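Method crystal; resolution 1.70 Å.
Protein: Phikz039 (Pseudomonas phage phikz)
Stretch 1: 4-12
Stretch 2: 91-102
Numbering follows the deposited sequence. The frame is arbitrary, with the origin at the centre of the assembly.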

ATOM      1  N   LYS A   4      21.249   8.518   5.978  1.00 18.72           N
ATOM      2  CA  LYS A   4      19.932   8.043   5.562  1.00 16.50           C
ATOM      3  C   LYS A   4      19.028   9.233   5.320  1.00 14.62           C
ATOM      4  O   LYS A   4      19.058  10.192   6.083  1.00 14.47           O
ATOM      5  N   VAL A   5      18.212   9.174   4.271  1.00 11.73           N
ATOM      6  CA  VAL A   5      17.218  10.219   4.054  1.00  9.77           C
ATOM      7  C   VAL A   5      16.158  10.120   5.152  1.00 10.23           C
ATOM      8  O   VAL A   5      16.000   9.062   5.762  1.00 11.82           O
ATOM      9  N   LYS A   6      15.459  11.220   5.422  1.00  8.23           N
ATOM     10  CA  LYS A   6      14.413  11.218   6.441  1.00 11.40           C
ATOM     11  C   LYS A   6      13.248  10.304   6.060  1.00  7.70           C
ATOM     12  O   LYS A   6      12.767   9.514   6.875  1.00  6.41           O
ATOM     13  N   THR A   7      12.806  10.408   4.813  1.00  8.93           N
ATOM     14  CA  THR A   7      11.708   9.586   4.336  1.00  5.98           C
ATOM     15  C   THR A   7      11.991   9.149   2.902  1.00  7.41           C
ATOM     16  O   THR A   7      12.184   9.996   2.028  1.00  9.42           O
ATOM     17  N   ARG A   8      12.048   7.837   2.675  1.00  4.68           N
ATOM     18  CA  ARG A   8      12.117   7.295   1.317  1.00  7.31           C
ATOM     19  C   ARG A   8      10.722   6.850   0.912  1.00  6.47           C
ATOM     20  O   ARG A   8      10.048   6.123   1.653  1.00  5.37           O
ATOM     21  N   ILE A   9      10.277   7.272  -0.263  1.00  8.84           N
ATOM     22  CA  ILE A   9       8.996   6.802  -0.756  1.00  5.86           C
ATOM     23  C   ILE A   9       9.231   5.899  -1.959  1.00  7.60           C
ATOM     24  O   ILE A   9       9.945   6.278  -2.888  1.00  8.15           O
ATOM     25  N   TYR A  10       8.659   4.698  -1.909  1.00  3.96           N
ATOM     26  CA  TYR A  10       8.778   3.722  -2.994  1.00  7.09           C
ATOM     27  C   TYR A  10       7.448   3.627  -3.728  1.00  5.04           C
ATOM     28  O   TYR A  10       6.461   3.115  -3.172  1.00  4.51           O
ATOM     29  N   PHE A  11       7.422   4.097  -4.977  1.00  6.77           N
ATOM     30  CA  PHE A  11       6.223   4.041  -5.802  1.00  6.74           C
ATOM     31  C   PHE A  11       6.326   2.805  -6.696  1.00  5.28           C
ATOM     32  O   PHE A  11       7.243   2.708  -7.507  1.00  6.38           O
ATOM     33  N   CYS A  12       5.397   1.863  -6.533  1.00  4.79           N
ATOM     34  CA  CYS A  12       5.503   0.557  -7.176  1.00  5.76           C
ATOM     35  C   CYS A  12       4.316   0.245  -8.076  1.00  5.63           C
ATOM     36  O   CYS A  12       3.153   0.421  -7.684  1.00  5.25           O
ATOM     37  N   HIS A  91      19.965  -0.477  -3.925  1.00 10.25           N
ATOM     38  CA  HIS A  91      19.999   0.661  -4.837  1.00 12.12           C
ATOM     39  C   HIS A  91      19.282   1.898  -4.283  1.00 11.22           C
ATOM     40  O   HIS A  91      19.747   3.026  -4.470  1.00  9.24           O
ATOM     41  N   PHE A  92      18.136   1.684  -3.640  1.00 10.31           N
ATOM     42  CA  PHE A  92      17.347   2.769  -3.059  1.00  9.74           C
ATOM     43  C   PHE A  92      17.251   2.516  -1.564  1.00 12.32           C
ATOM     44  O   PHE A  92      16.248   1.988  -1.078  1.00  9.19           O
ATOM     45  N   PRO A  93      18.306   2.874  -0.823  1.00 10.15           N
ATOM     46  CA  PRO A  93      18.355   2.458   0.585  1.00 11.16           C
ATOM     47  C   PRO A  93      17.237   3.073   1.425  1.00  9.43           C
ATOM     48  O   PRO A  93      16.730   4.162   1.112  1.00  9.17           O
ATOM     49  N   ALA A  94      16.837   2.345   2.464  1.00 10.83           N
ATOM     50  CA  ALA A  94      15.781   2.781   3.376  1.00 12.22           C
ATOM     51  C   ALA A  94      16.063   4.142   3.982  1.00 11.65           C
ATOM     52  O   ALA A  94      17.214   4.482   4.266  1.00  9.50           O
ATOM     53  N   GLY A  95      15.000   4.913   4.200  1.00  8.94           N
ATOM     54  CA  GLY A  95      15.104   6.145   4.963  1.00 10.14           C
ATOM     55  C   GLY A  95      14.831   5.903   6.440  1.00  9.33           C
ATOM     56  O   GLY A  95      14.522   4.772   6.840  1.00  7.85           O
ATOM     57  N   ASP A  96      14.938   6.950   7.257  1.00  8.98           N
ATOM     58  CA  ASP A  96      14.546   6.847   8.662  1.00  8.22           C
ATOM     59  C   ASP A  96      13.082   6.411   8.775  1.00  8.43           C
ATOM     60  O   ASP A  96      12.711   5.689   9.698  1.00  5.35           O
ATOM     61  N   THR A  97      12.271   6.840   7.806  1.00  8.25           N
ATOM     62  CA  THR A  97      10.905   6.355   7.638  1.00  6.14           C
ATOM     63  C   THR A  97      10.738   5.975   6.175  1.00  5.35           C
ATOM     64  O   THR A  97      11.487   6.450   5.321  1.00  4.75           O
ATOM     65  N   ASN A  98       9.776   5.106   5.887  1.00  4.93           N
ATOM     66  CA  ASN A  98       9.614   4.599   4.528  1.00  5.24           C
ATOM     67  C   ASN A  98       8.151   4.464   4.179  1.00  4.76           C
ATOM     68  O   ASN A  98       7.360   3.942   4.973  1.00  5.65           O
ATOM     69  N   ILE A  99       7.788   4.934   2.991  1.00  5.51           N
ATOM     70  CA  ILE A  99       6.409   4.871   2.553  1.00  3.33           C
ATOM     71  C   ILE A  99       6.409   4.117   1.235  1.00  4.13           C
ATOM     72  O   ILE A  99       7.178   4.438   0.344  1.00  3.33           O
ATOM     73  N   VAL A 100       5.592   3.078   1.154  1.00  2.93           N
ATOM     74  CA  VAL A 100       5.499   2.256  -0.053  1.00  3.76           C
ATOM     75  C   VAL A 100       4.076   2.337  -0.614  1.00  3.87           C
ATOM     76  O   VAL A 100       3.102   2.093   0.109  1.00  3.15           O
ATOM     77  N   VAL A 101       3.955   2.634  -1.913  1.00  6.56           N
ATOM     78  CA  VAL A 101       2.665   2.967  -2.525  1.00  3.13           C
ATOM     79  C   VAL A 101       2.365   2.056  -3.700  1.00  3.92           C
ATOM     80  O   VAL A 101       3.200   1.928  -4.602  1.00  5.28           O
ATOM     81  N   TYR A 102       1.182   1.429  -3.694  1.00  3.00           N
ATOM     82  CA  TYR A 102       0.824   0.437  -4.730  1.00  3.06           C
ATOM     83  C   TYR A 102      -0.640   0.017  -4.662  1.00  4.47           C
ATOM     84  O   TYR A 102      -1.296   0.152  -3.627  1.00  4.69           O
TER

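Residues 7-12 and 97-102 lie side by side as parallel strands, their directions only 14° apart, so most side chains do not point straight at the partner strand but rise to one face of the sheet or the other. The backbone ladder sets this spacing: Arg-8 N bonds to Thr-97 O (3.0 Å), Arg-8 O receives Ile-99 N (2.9 Å), and the pattern repeats around Tyr-10 and ends with Cys-12 N to Val-101 O at 2.9 Å.

One face carries Thr-7, Ile-9 and Phe-11 beside Thr-97, Ile-99 and Val-101. The two threonines meet through their hydroxyls, Thr-7 OG1 to Thr-97 OG1 at 2.7 Å. Thr-7 is m and Thr-97 p, and the latter rotamer also lets Thr-97 OG1 donate to Lys-6 O at 2.8 Å, so a small polar side chain with a methyl serves well here. That methyl on Thr-7, CG2, lies 4.0 Å from Ile-99 CD1, where the face turns apolar. Ile-9 and Ile-99 share the mt rotamer. Ile-9 CG2 settles between two neighbours across the sheet, 4.2 Å from Ile-99 CB and 4.1 Å from Val-101 CG2: a branched methyl filling the dip between successive side chains. Farther along, Phe-11 (m) brings its ring back toward the partner strand, and Phe-11 CD1 comes within 3.7 Å of Val-101 CB. Beta-branched Val-101, in the t rotamer, gives the ring a compact neighbour, met obliquely.

The opposite face is shaped by a long aromatic side chain. Tyr-10 (m), which has the largest covered area of any residue here, lays its ring beside the loop preceding the second strand. Tyr-10 CD1 approaches Val-100 CG2 (4.1 Å) and Tyr-10 CE2 approaches Phe-92 CB (3.9 Å), while Asn-98 OD1 lies at the ring edge, 3.7 Å from Tyr-10 CE1. The hydroxyl reaches just far enough to donate to the loop, Tyr-10 OH to Phe-92 O 2.7 Å, fastening the strand to it. Asn-98 (m) braces that loop, with Gly-95 N donating to Asn-98 OD1 at 2.8 Å and Asn-98 ND2 donating to Gly-95 O at 3.0 Å.

Arg-8 (t, then p and p) curls over the same loop. Arg-8 NE donates to Pro-93 O at 2.9 Å, with the acceptor near the guanidinium plane, and the aliphatic Arg-8 CB lies 3.7 Å from Gly-95 N. Glycine suits this tight hollow: a CB on Gly-95 would lie 2.8 Å from Arg-8 N and 3.0 Å from Val-5 O.

At the end of the first strand's ladder, Cys-12 (m) points toward the second stretch and sets Cys-12 SG 4.0 Å from Val-100 CG1. At the other end Lys-4 (m, t, p, t) reaches over the loop, its p turn at chi3 bending the chain, with Lys-4 CE 3.5 Å from Ala-94 O. Its charge meets Asp-96 through water 1, whose O is 2.7 Å from both Lys-4 NZ and Asp-96 OD1, while water 2 links Lys-4 O to Asp-96 OD2. Water 3 bridges the two stretches, accepting from Val-5 N (3.0 Å to the water O) and donating to Ala-94 O (2.8 Å from the water O).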

ATOM      1  CB  LYS A   4      19.302   7.154   6.640  1.00 15.16           C
ATOM      2  CG  LYS A   4      19.880   5.747   6.746  1.00 17.67           C
ATOM      3  CD  LYS A   4      19.318   4.983   7.952  1.00 16.52           C
ATOM      4  CE  LYS A   4      17.888   4.489   7.725  1.00 14.32           C
ATOM      5  NZ  LYS A   4      17.500   3.492   8.767  1.00 14.62           N
ATOM      6  CB  VAL A   5      16.572  10.113   2.658  1.00 13.31           C
ATOM      7  CG1 VAL A   5      17.619  10.343   1.575  1.00 15.04           C
ATOM      8  CG2 VAL A   5      15.901   8.752   2.473  1.00  8.92           C
ATOM      9  CB  LYS A   6      13.913  12.636   6.708  1.00 11.39           C
ATOM     10  CG  LYS A   6      14.996  13.562   7.265  1.00 14.11           C
ATOM     11  CD  LYS A   6      14.480  14.978   7.443  1.00 17.87           C
ATOM     12  CE  LYS A   6      15.586  15.888   7.966  1.00 21.78           C
ATOM     13  NZ  LYS A   6      15.043  17.228   8.338  1.00 26.26           N
ATOM     14  CB  THR A   7      10.376  10.366   4.344  1.00  7.43           C
ATOM     15  OG1 THR A   7      10.083  10.824   5.674  1.00  8.16           O
ATOM     16  CG2 THR A   7       9.244   9.486   3.842  1.00  7.31           C
ATOM     17  CB  ARG A   8      13.078   6.093   1.243  1.00  9.22           C
ATOM     18  CG  ARG A   8      13.286   5.506  -0.176  1.00  9.49           C
ATOM     19  CD  ARG A   8      14.238   6.358  -1.019  1.00 11.25           C
ATOM     20  NE  ARG A   8      15.604   6.328  -0.494  1.00 12.71           N
ATOM     21  CZ  ARG A   8      16.564   7.178  -0.849  1.00 13.55           C
ATOM     22  NH1 ARG A   8      16.310   8.132  -1.727  1.00 15.15           N
ATOM     23  NH2 ARG A   8      17.777   7.082  -0.310  1.00 17.01           N
ATOM     24  CB  ILE A   9       8.078   7.967  -1.142  1.00  5.65           C
ATOM     25  CG1 ILE A   9       7.999   8.984   0.014  1.00  8.55           C
ATOM     26  CG2 ILE A   9       6.712   7.436  -1.519  1.00  7.32           C
ATOM     27  CD1 ILE A   9       7.034  10.165  -0.244  1.00  6.39           C
ATOM     28  CB  TYR A  10       9.134   2.335  -2.435  1.00  6.37           C
ATOM     29  CG  TYR A  10      10.441   2.258  -1.661  1.00  5.53           C
ATOM     30  CD1 TYR A  10      10.497   2.604  -0.319  1.00  7.25           C
ATOM     31  CD2 TYR A  10      11.602   1.800  -2.270  1.00  7.48           C
ATOM     32  CE1 TYR A  10      11.689   2.515   0.397  1.00  6.52           C
ATOM     33  CE2 TYR A  10      12.794   1.712  -1.569  1.00  6.97           C
ATOM     34  CZ  TYR A  10      12.829   2.070  -0.237  1.00  7.88           C
ATOM     35  OH  TYR A  10      14.019   1.987   0.453  1.00  8.11           O
ATOM     36  CB  PHE A  11       6.108   5.298  -6.675  1.00  6.08           C
ATOM     37  CG  PHE A  11       5.783   6.557  -5.902  1.00  7.12           C
ATOM     38  CD1 PHE A  11       4.537   6.716  -5.298  1.00  6.12           C
ATOM     39  CD2 PHE A  11       6.721   7.578  -5.782  1.00  6.03           C
ATOM     40  CE1 PHE A  11       4.235   7.872  -4.583  1.00  6.18           C
ATOM     41  CE2 PHE A  11       6.429   8.738  -5.069  1.00  6.85           C
ATOM     42  CZ  PHE A  11       5.192   8.888  -4.469  1.00  6.41           C
ATOM     43  CB  CYS A  12       5.645  -0.560  -6.132  1.00  3.86           C
ATOM     44  SG  CYS A  12       6.906  -0.268  -4.879  1.00  6.55           S
ATOM     45  CB  HIS A  91      19.356   0.259  -6.162  1.00  8.13           C
ATOM     46  CG  HIS A  91      19.604   1.225  -7.282  1.00 14.59           C
ATOM     47  ND1 HIS A  91      19.268   2.562  -7.207  1.00 17.78           N
ATOM     48  CD2 HIS A  91      20.116   1.038  -8.521  1.00 15.34           C
ATOM     49  CE1 HIS A  91      19.581   3.157  -8.346  1.00 17.44           C
ATOM     50  NE2 HIS A  91      20.098   2.254  -9.160  1.00 17.16           N
ATOM     51  CB  PHE A  92      15.938   2.805  -3.680  1.00 10.17           C
ATOM     52  CG  PHE A  92      15.922   3.183  -5.142  1.00 11.84           C
ATOM     53  CD1 PHE A  92      16.584   4.326  -5.583  1.00 12.63           C
ATOM     54  CD2 PHE A  92      15.247   2.405  -6.070  1.00 13.32           C
ATOM     55  CE1 PHE A  92      16.575   4.683  -6.928  1.00 15.98           C
ATOM     56  CE2 PHE A  92      15.229   2.758  -7.421  1.00 14.02           C
ATOM     57  CZ  PHE A  92      15.908   3.895  -7.850  1.00 11.66           C
ATOM     58  CB  PRO A  93      19.736   2.941   1.054  1.00 15.04           C
ATOM     59  CG  PRO A  93      20.159   3.972   0.067  1.00 15.68           C
ATOM     60  CD  PRO A  93      19.530   3.583  -1.240  1.00 12.16           C
ATOM     61  CB  ALA A  94      15.595   1.761   4.497  1.00  9.16           C
ATOM     62  CB  ASP A  96      14.761   8.179   9.399  1.00  9.43           C
ATOM     63  CG  ASP A  96      16.232   8.502   9.622  1.00 11.72           C
ATOM     64  OD1 ASP A  96      17.035   7.563   9.830  1.00 13.82           O
ATOM     65  OD2 ASP A  96      16.577   9.705   9.602  1.00 12.78           O
ATOM     66  CB  THR A  97       9.863   7.424   8.003  1.00  4.94           C
ATOM     67  OG1 THR A  97      10.143   8.634   7.280  1.00  5.72           O
ATOM     68  CG2 THR A  97       9.897   7.707   9.505  1.00  6.64           C
ATOM     69  CB  ASN A  98      10.312   3.249   4.380  1.00  5.45           C
ATOM     70  CG  ASN A  98      11.788   3.338   4.670  1.00  6.08           C
ATOM     71  OD1 ASN A  98      12.576   3.635   3.769  1.00  4.86           O
ATOM     72  ND2 ASN A  98      12.169   3.157   5.949  1.00  4.65           N
ATOM     73  CB  ILE A  99       5.795   6.277   2.359  1.00  4.06           C
ATOM     74  CG1 ILE A  99       5.961   7.110   3.638  1.00  3.32           C
ATOM     75  CG2 ILE A  99       4.317   6.171   1.988  1.00  3.89           C
ATOM     76  CD1 ILE A  99       5.387   8.512   3.556  1.00  4.33           C
ATOM     77  CB  VAL A 100       5.866   0.781   0.261  1.00  3.91           C
ATOM     78  CG1 VAL A 100       6.004  -0.037  -1.028  1.00  3.58           C
ATOM     79  CG2 VAL A 100       7.160   0.705   1.053  1.00  4.11           C
ATOM     80  CB  VAL A 101       2.651   4.427  -3.036  1.00  3.05           C
ATOM     81  CG1 VAL A 101       1.269   4.833  -3.500  1.00  3.45           C
ATOM     82  CG2 VAL A 101       3.145   5.374  -1.931  1.00  4.08           C
ATOM     83  CB  TYR A 102       1.703  -0.820  -4.586  1.00  3.83           C
ATOM     84  CG  TYR A 102       1.724  -1.381  -3.172  1.00  3.77           C
ATOM     85  CD1 TYR A 102       2.571  -0.848  -2.208  1.00  4.09           C
ATOM     86  CD2 TYR A 102       0.900  -2.447  -2.806  1.00  4.19           C
ATOM     87  CE1 TYR A 102       2.597  -1.344  -0.921  1.00  4.98           C
ATOM     88  CE2 TYR A 102       0.924  -2.959  -1.511  1.00  5.44           C
ATOM     89  CZ  TYR A 102       1.775  -2.401  -0.577  1.00  4.79           C
ATOM     90  OH  TYR A 102       1.818  -2.881   0.723  1.00  5.22           O
TER
HETATM   91  O   HOH W   1      17.015   5.102  10.819  1.00 13.71           O
HETATM   92  O   HOH W   2      18.554  10.651   8.541  1.00 16.10           O
HETATM   93  O   HOH W   3      18.430   6.569   2.869  1.00  9.95           O